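Local coordinates for B12-binding domain-containing protein (Kitasatospora setae, PDB 6WTE), which binds cobalamin and a [4Fe-4S] cluster and, as the radical SAM methylase TsrM, probably transfers methyl groups by a non-radical route, at residues 19-24 with 65-70; 24-29 with 198-203. One frame throughout, in Å; residues are numbered along the deposited sequence.

Contact 1: residues 19-24 with 65-70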
ATOM      1  N   PRO A  19      -0.246  -4.049  11.326  1.00 13.12           N
ATOM      2  CA  PRO A  19      -1.323  -4.491  10.406  1.00 11.22           C
ATOM      3  C   PRO A  19      -2.669  -3.869  10.767  1.00 12.25           C
ATOM      4  O   PRO A  19      -3.558  -4.485  11.365  1.00 12.10           O
ATOM      5  CB  PRO A  19      -1.320  -6.009  10.591  1.00 13.65           C
ATOM      6  CG  PRO A  19      -0.858  -6.193  12.000  1.00 11.18           C
ATOM      7  CD  PRO A  19       0.180  -5.124  12.236  1.00 12.54           C
ATOM      8  N   TYR A  20      -2.809  -2.603  10.376  1.00  9.95           N
ATOM      9  CA  TYR A  20      -3.991  -1.809  10.687  1.00  9.96           C
ATOM     10  C   TYR A  20      -5.271  -2.526  10.277  1.00 12.05           C
ATOM     11  O   TYR A  20      -6.292  -2.449  10.975  1.00 10.24           O
ATOM     12  CB  TYR A  20      -3.847  -0.464   9.968  1.00 10.29           C
ATOM     13  CG  TYR A  20      -4.836   0.628  10.289  1.00 12.57           C
ATOM     14  CD1 TYR A  20      -5.721   0.537  11.362  1.00 11.31           C
ATOM     15  CD2 TYR A  20      -4.870   1.776   9.505  1.00 12.33           C
ATOM     16  CE1 TYR A  20      -6.613   1.568  11.632  1.00 11.87           C
ATOM     17  CE2 TYR A  20      -5.750   2.804   9.772  1.00 13.67           C
ATOM     18  CZ  TYR A  20      -6.617   2.699  10.834  1.00 15.42           C
ATOM     19  OH  TYR A  20      -7.494   3.737  11.083  1.00 13.58           O
ATOM     20  N   ALA A  21      -5.222  -3.250   9.153  1.00  9.92           N
ATOM     21  CA  ALA A  21      -6.376  -4.014   8.686  1.00 12.11           C
ATOM     22  C   ALA A  21      -6.976  -4.860   9.796  1.00 10.62           C
ATOM     23  O   ALA A  21      -8.200  -4.923   9.949  1.00 11.03           O
ATOM     24  CB  ALA A  21      -5.969  -4.912   7.518  1.00 10.14           C
ATOM     25  N   LEU A  22      -6.127  -5.503  10.596  1.00 10.11           N
ATOM     26  CA  LEU A  22      -6.643  -6.408  11.611  1.00 10.35           C
ATOM     27  C   LEU A  22      -7.361  -5.654  12.728  1.00 10.54           C
ATOM     28  O   LEU A  22      -8.314  -6.182  13.315  1.00 13.03           O
ATOM     29  CB  LEU A  22      -5.507  -7.283  12.155  1.00 10.90           C
ATOM     30  CG  LEU A  22      -4.800  -8.197  11.138  1.00 11.73           C
ATOM     31  CD1 LEU A  22      -3.935  -9.248  11.840  1.00 13.03           C
ATOM     32  CD2 LEU A  22      -5.801  -8.887  10.201  1.00 11.57           C
ATOM     33  N   ASP A  23      -6.951  -4.414  13.022  1.00 10.52           N
ATOM     34  CA  ASP A  23      -7.696  -3.627  14.000  1.00 12.66           C
ATOM     35  C   ASP A  23      -9.079  -3.266  13.469  1.00 12.17           C
ATOM     36  O   ASP A  23     -10.062  -3.278  14.223  1.00 11.53           O
ATOM     37  CB  ASP A  23      -6.926  -2.358  14.380  1.00 13.88           C
ATOM     38  CG  ASP A  23      -5.883  -2.592  15.469  1.00 11.93           C
ATOM     39  OD1 ASP A  23      -5.935  -3.628  16.175  1.00 16.14           O
ATOM     40  OD2 ASP A  23      -5.015  -1.708  15.646  1.00 12.18           O
ATOM     41  N   VAL A  24      -9.172  -2.930  12.180  1.00 10.91           N
ATOM     42  CA  VAL A  24     -10.470  -2.652  11.569  1.00 10.75           C
ATOM     43  C   VAL A  24     -11.359  -3.889  11.638  1.00 12.94           C
ATOM     44  O   VAL A  24     -12.531  -3.815  12.029  1.00 12.75           O
ATOM     45  CB  VAL A  24     -10.294  -2.180  10.113  1.00 10.13           C
ATOM     46  CG1 VAL A  24     -11.650  -1.849   9.502  1.00 13.02           C
ATOM     47  CG2 VAL A  24      -9.363  -0.969  10.032  1.00 10.03           C
ATOM     48  N   GLY A  65      -8.660 -15.845   9.193  1.00 11.07           N
ATOM     49  CA  GLY A  65      -8.410 -14.809   8.205  1.00 11.34           C
ATOM     50  C   GLY A  65      -6.923 -14.505   8.139  1.00 13.38           C
ATOM     51  O   GLY A  65      -6.240 -14.475   9.162  1.00 12.10           O
ATOM     52  N   VAL A  66      -6.424 -14.300   6.926  1.00 10.53           N
ATOM     53  CA  VAL A  66      -5.018 -13.960   6.715  1.00 13.10           C
ATOM     54  C   VAL A  66      -4.956 -12.667   5.914  1.00 11.78           C
ATOM     55  O   VAL A  66      -5.499 -12.592   4.804  1.00 11.10           O
ATOM     56  CB  VAL A  66      -4.258 -15.082   5.991  1.00 10.63           C
ATOM     57  CG1 VAL A  66      -2.791 -14.717   5.866  1.00 12.18           C
ATOM     58  CG2 VAL A  66      -4.412 -16.413   6.742  1.00 10.93           C
ATOM     59  N   THR A  67      -4.282 -11.650   6.462  1.00 11.81           N
ATOM     60  CA  THR A  67      -4.141 -10.380   5.750  1.00  9.93           C
ATOM     61  C   THR A  67      -2.875 -10.407   4.896  1.00 12.53           C
ATOM     62  O   THR A  67      -1.781 -10.684   5.399  1.00 12.38           O
ATOM     63  CB  THR A  67      -4.141  -9.197   6.727  1.00 11.84           C
ATOM     64  OG1 THR A  67      -4.002  -7.968   6.002  1.00 12.10           O
ATOM     65  CG2 THR A  67      -3.028  -9.314   7.772  1.00 10.99           C
ATOM     66  N   VAL A  68      -3.024 -10.148   3.602  1.00 10.67           N
ATOM     67  CA  VAL A  68      -1.904 -10.154   2.670  1.00  9.80           C
ATOM     68  C   VAL A  68      -1.756  -8.724   2.167  1.00  9.61           C
ATOM     69  O   VAL A  68      -2.455  -8.291   1.243  1.00  9.48           O
ATOM     70  CB  VAL A  68      -2.112 -11.168   1.539  1.00 12.47           C
ATOM     71  CG1 VAL A  68      -1.080 -10.984   0.412  1.00 14.15           C
ATOM     72  CG2 VAL A  68      -2.004 -12.566   2.117  1.00 11.74           C
ATOM     73  N   ARG A  69      -0.869  -7.974   2.820  1.00 11.14           N
ATOM     74  CA  ARG A  69      -0.733  -6.547   2.551  1.00 12.60           C
ATOM     75  C   ARG A  69       0.076  -6.278   1.288  1.00 10.11           C
ATOM     76  O   ARG A  69      -0.282  -5.400   0.494  1.00 11.74           O
ATOM     77  CB  ARG A  69      -0.082  -5.861   3.749  1.00 10.15           C
ATOM     78  CG  ARG A  69      -0.006  -4.340   3.660  1.00 11.77           C
ATOM     79  CD  ARG A  69       0.917  -3.839   4.759  1.00 12.87           C
ATOM     80  NE  ARG A  69       0.837  -2.394   4.971  1.00 10.26           N
ATOM     81  CZ  ARG A  69       1.488  -1.492   4.248  1.00 16.32           C
ATOM     82  NH1 ARG A  69       1.344  -0.206   4.532  1.00 15.11           N
ATOM     83  NH2 ARG A  69       2.282  -1.872   3.254  1.00 13.36           N
ATOM     84  N   ASN A  70       1.193  -6.982   1.117  1.00 12.38           N
ATOM     85  CA  ASN A  70       2.113  -6.764   0.010  1.00 13.64           C
ATOM     86  C   ASN A  70       2.252  -8.048  -0.795  1.00 11.36           C
ATOM     87  O   ASN A  70       2.442  -9.124  -0.220  1.00 13.14           O
ATOM     88  CB  ASN A  70       3.495  -6.325   0.510  1.00 14.21           C
ATOM     89  CG  ASN A  70       3.420  -5.291   1.625  1.00 12.67           C
ATOM     90  OD1 ASN A  70       2.640  -4.343   1.562  1.00 13.13           O
ATOM     91  ND2 ASN A  70       4.239  -5.475   2.652  1.00 13.49           N
TER
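A small, buried, mostly van der Waals helix-on-strand contact joins L22 and A21, in the first turn of helix 20-31, to T67, the last residue of strand 63-67, within the B12-binding domain. No hydrogen bond crosses it, and the two segments bury 136 Å² between them. L22 brings its CD2 methyl against the T67 methyl, CD2 to CG2 at 3.7 Å, while L22 CG stands 4.0 Å from the same T67 CG2. The two side chains meet at a slant rather than end on. T67 splits its branches by task: OG1 lies anti to the backbone N (chi1 180°), which puts CG2 between N and the carbonyl carbon and turns it to the leucine. A21 CB packs near the hydroxyl, 3.9 Å from T67 OG1, but the polar partner of that oxygen is cobalamin, through its N3B. L22 also rests on L7 and N9 of strand 4-9 and on V38 of strand 35-40, so one leucine bridges three neighbouring parallel strands. Cutting L22 back to an alanine removes both methyls from T67 CG2, which would probably open a gap there and leave the threonine, and with it the cobalamin bond, less firmly backed. Past the strand end, R69 NH2 donates to N70 OD1 at 3.0 Å, in the carbonyl plane and on a lone pair, while N70 ND2 bonds cobalamin O44. A parallel sheet packed by a helix, with cofactor-binding residues at and just beyond a strand's C-terminal end, is typical of the Rossmann-like cobalamin-binding domain.

Contact 2: residues 24-29 with 198-203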
ATOM      1  N   VAL A  24      -9.172  -2.930  12.180  1.00 10.91           N
ATOM      2  CA  VAL A  24     -10.470  -2.652  11.569  1.00 10.75           C
ATOM      3  C   VAL A  24     -11.359  -3.889  11.638  1.00 12.94           C
ATOM      4  O   VAL A  24     -12.531  -3.815  12.029  1.00 12.75           O
ATOM      5  CB  VAL A  24     -10.294  -2.180  10.113  1.00 10.13           C
ATOM      6  CG1 VAL A  24     -11.650  -1.849   9.502  1.00 13.02           C
ATOM      7  CG2 VAL A  24      -9.363  -0.969  10.032  1.00 10.03           C
ATOM      8  N   LEU A  25     -10.811  -5.043  11.254  1.00 10.45           N
ATOM      9  CA  LEU A  25     -11.600  -6.273  11.237  1.00 10.58           C
ATOM     10  C   LEU A  25     -11.978  -6.710  12.644  1.00 12.96           C
ATOM     11  O   LEU A  25     -13.097  -7.190  12.867  1.00 13.76           O
ATOM     12  CB  LEU A  25     -10.825  -7.381  10.526  1.00 10.44           C
ATOM     13  CG  LEU A  25     -10.436  -7.120   9.079  1.00 10.16           C
ATOM     14  CD1 LEU A  25      -9.644  -8.317   8.550  1.00 13.67           C
ATOM     15  CD2 LEU A  25     -11.680  -6.883   8.233  1.00 12.98           C
ATOM     16  N   THR A  26     -11.057  -6.561  13.601  1.00 11.83           N
ATOM     17  CA  THR A  26     -11.351  -6.940  14.980  1.00 13.45           C
ATOM     18  C   THR A  26     -12.518  -6.129  15.525  1.00 14.15           C
ATOM     19  O   THR A  26     -13.439  -6.679  16.133  1.00 12.91           O
ATOM     20  CB  THR A  26     -10.111  -6.761  15.858  1.00 13.29           C
ATOM     21  OG1 THR A  26      -9.089  -7.684  15.449  1.00 13.59           O
ATOM     22  CG2 THR A  26     -10.452  -6.975  17.340  1.00 13.33           C
ATOM     23  N   THR A  27     -12.509  -4.812  15.289  1.00 12.05           N
ATOM     24  CA  THR A  27     -13.580  -3.963  15.808  1.00 15.31           C
ATOM     25  C   THR A  27     -14.938  -4.415  15.291  1.00 15.67           C
ATOM     26  O   THR A  27     -15.884  -4.599  16.066  1.00 14.97           O
ATOM     27  CB  THR A  27     -13.324  -2.504  15.429  1.00 14.47           C
ATOM     28  OG1 THR A  27     -12.149  -2.042  16.102  1.00 19.63           O
ATOM     29  CG2 THR A  27     -14.507  -1.625  15.828  1.00 15.99           C
ATOM     30  N   ALA A  28     -15.045  -4.615  13.975  1.00 13.73           N
ATOM     31  CA  ALA A  28     -16.319  -5.000  13.380  1.00 14.18           C
ATOM     32  C   ALA A  28     -16.778  -6.357  13.897  1.00 12.44           C
ATOM     33  O   ALA A  28     -17.946  -6.536  14.262  1.00 12.36           O
ATOM     34  CB  ALA A  28     -16.190  -5.017  11.859  1.00 14.84           C
ATOM     35  N   LEU A  29     -15.869  -7.328  13.930  1.00 11.76           N
ATOM     36  CA  LEU A  29     -16.246  -8.665  14.378  1.00 13.54           C
ATOM     37  C   LEU A  29     -16.659  -8.660  15.844  1.00 14.54           C
ATOM     38  O   LEU A  29     -17.668  -9.269  16.212  1.00 15.25           O
ATOM     39  CB  LEU A  29     -15.093  -9.631  14.142  1.00 12.22           C
ATOM     40  CG  LEU A  29     -14.888 -10.100  12.704  1.00 13.04           C
ATOM     41  CD1 LEU A  29     -13.553 -10.806  12.616  1.00 12.28           C
ATOM     42  CD2 LEU A  29     -16.030 -11.021  12.285  1.00 12.70           C
ATOM     43  N   ARG A 198     -10.797   0.178  17.220  1.00 14.67           N
ATOM     44  CA  ARG A 198     -10.116   0.088  18.505  1.00 14.39           C
ATOM     45  C   ARG A 198      -8.649  -0.263  18.281  1.00 15.92           C
ATOM     46  O   ARG A 198      -8.328  -1.250  17.609  1.00 16.23           O
ATOM     47  CB  ARG A 198     -10.818  -0.919  19.414  1.00 19.20           C
ATOM     48  CG  ARG A 198     -12.180  -0.403  19.889  1.00 17.30           C
ATOM     49  CD  ARG A 198     -12.851  -1.306  20.913  1.00 20.58           C
ATOM     50  NE  ARG A 198     -13.327  -2.552  20.320  1.00 20.68           N
ATOM     51  CZ  ARG A 198     -14.528  -2.716  19.772  1.00 24.25           C
ATOM     52  NH1 ARG A 198     -15.395  -1.712  19.739  1.00 26.27           N
ATOM     53  NH2 ARG A 198     -14.864  -3.895  19.260  1.00 22.62           N
ATOM     54  N   ARG A 199      -7.763   0.577  18.809  1.00 11.93           N
ATOM     55  CA  ARG A 199      -6.321   0.426  18.647  1.00 15.04           C
ATOM     56  C   ARG A 199      -5.743   0.158  20.025  1.00 15.52           C
ATOM     57  O   ARG A 199      -5.704   1.057  20.871  1.00 18.96           O
ATOM     58  CB  ARG A 199      -5.696   1.673  18.022  1.00 15.62           C
ATOM     59  CG  ARG A 199      -6.516   2.282  16.889  1.00 12.80           C
ATOM     60  CD  ARG A 199      -6.655   1.323  15.688  1.00 12.75           C
ATOM     61  NE  ARG A 199      -5.379   1.069  15.024  1.00 14.42           N
ATOM     62  CZ  ARG A 199      -4.756   1.949  14.244  1.00 14.74           C
ATOM     63  NH1 ARG A 199      -5.293   3.148  14.038  1.00 13.13           N
ATOM     64  NH2 ARG A 199      -3.596   1.637  13.674  1.00 11.76           N
ATOM     65  N   ARG A 200      -5.302  -1.072  20.251  1.00 14.28           N
ATOM     66  CA  ARG A 200      -4.879  -1.512  21.569  1.00 14.75           C
ATOM     67  C   ARG A 200      -3.369  -1.684  21.606  1.00 14.71           C
ATOM     68  O   ARG A 200      -2.707  -1.792  20.573  1.00 13.57           O
ATOM     69  CB  ARG A 200      -5.572  -2.828  21.949  1.00 18.01           C
ATOM     70  CG  ARG A 200      -7.095  -2.747  22.012  1.00 18.81           C
ATOM     71  CD  ARG A 200      -7.685  -4.135  22.249  1.00 25.84           C
ATOM     72  NE  ARG A 200      -9.109  -4.116  22.583  1.00 30.67           N
ATOM     73  CZ  ARG A 200     -10.076  -4.578  21.794  1.00 28.89           C
ATOM     74  NH1 ARG A 200      -9.784  -5.097  20.606  1.00 28.90           N
ATOM     75  NH2 ARG A 200     -11.342  -4.525  22.194  1.00 24.16           N
ATOM     76  N   SER A 201      -2.829  -1.703  22.820  1.00 16.23           N
ATOM     77  CA  SER A 201      -1.410  -1.930  23.038  1.00 17.12           C
ATOM     78  C   SER A 201      -1.224  -2.802  24.268  1.00 16.06           C
ATOM     79  O   SER A 201      -1.952  -2.662  25.254  1.00 18.60           O
ATOM     80  CB  SER A 201      -0.652  -0.613  23.220  1.00 16.08           C
ATOM     81  OG  SER A 201      -0.706   0.167  22.045  1.00 16.03           O
ATOM     82  N   GLY A 202      -0.247  -3.702  24.199  1.00 14.87           N
ATOM     83  CA  GLY A 202       0.041  -4.580  25.316  1.00 17.20           C
ATOM     84  C   GLY A 202      -1.023  -5.611  25.616  1.00 17.03           C
ATOM     85  O   GLY A 202      -0.980  -6.221  26.687  1.00 15.70           O
ATOM     86  N   VAL A 203      -1.974  -5.826  24.717  1.00 14.51           N
ATOM     87  CA  VAL A 203      -3.053  -6.789  24.924  1.00 14.07           C
ATOM     88  C   VAL A 203      -2.700  -8.065  24.169  1.00 14.19           C
ATOM     89  O   VAL A 203      -2.502  -8.010  22.947  1.00 13.49           O
ATOM     90  CB  VAL A 203      -4.409  -6.240  24.460  1.00 18.92           C
ATOM     91  CG1 VAL A 203      -5.508  -7.289  24.694  1.00 16.82           C
ATOM     92  CG2 VAL A 203      -4.732  -4.947  25.183  1.00 16.41           C
TER
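T27 holds OG1 beside its backbone N and CG2 anti to that N (chi1 -66°), turning the hydroxyl to the backbone of R198 and the methyl to its guanidinium; the R198 chain bends at chi3 (-71°), folding back to meet it. The contact ties helix 20-31 of the Rossmann-like B12-binding domain to the irregular loop leading to helix 209-214. R198 N donates to T27 OG1 at 2.8 Å, nearly straight at 167°, and the same hydroxyl also bonds D23 O one turn earlier, so it links helix backbone to loop backbone. Over one face of the R198 guanidinium, toward its rim, sits T27 CG2, 4.0 Å from NH1. The charged end is held by E30 and D31, both salt-bridged to NH2, just beyond the segment on the same helix. R200 reaches in with an extended chain and shares E30 through its own NH2; the carboxylates probably offset the charge of the two arginines. T26 OG1 is turned back to L22 O within the helix, whereas its methyl meets R200 at the edge of the guanidinium, in plane, with T26 CG2 3.8 Å from R200 NH1.

Contacts 1 and 2 use successive turns of helix 20-31 and share V24, their centres 11 Å apart. Contact 1 sits at the cofactor: the T67 side chain is about 3 Å from cobalamin, whereas that of T27 in contact 2 is about 10 Å from it, although V24 and L25 still touch the ligand. The two are joined directly by a salt bridge from R199 NE, in the loop of contact 2, to D23 OD2, in the helix of contact 1, at 2.9 Å. R199 NH1 continues to E255, which also bonds Y20 OH. The helix thus packs on the B12 sheet along both segments, while D23, T26 and T27 meet the 198-203 loop.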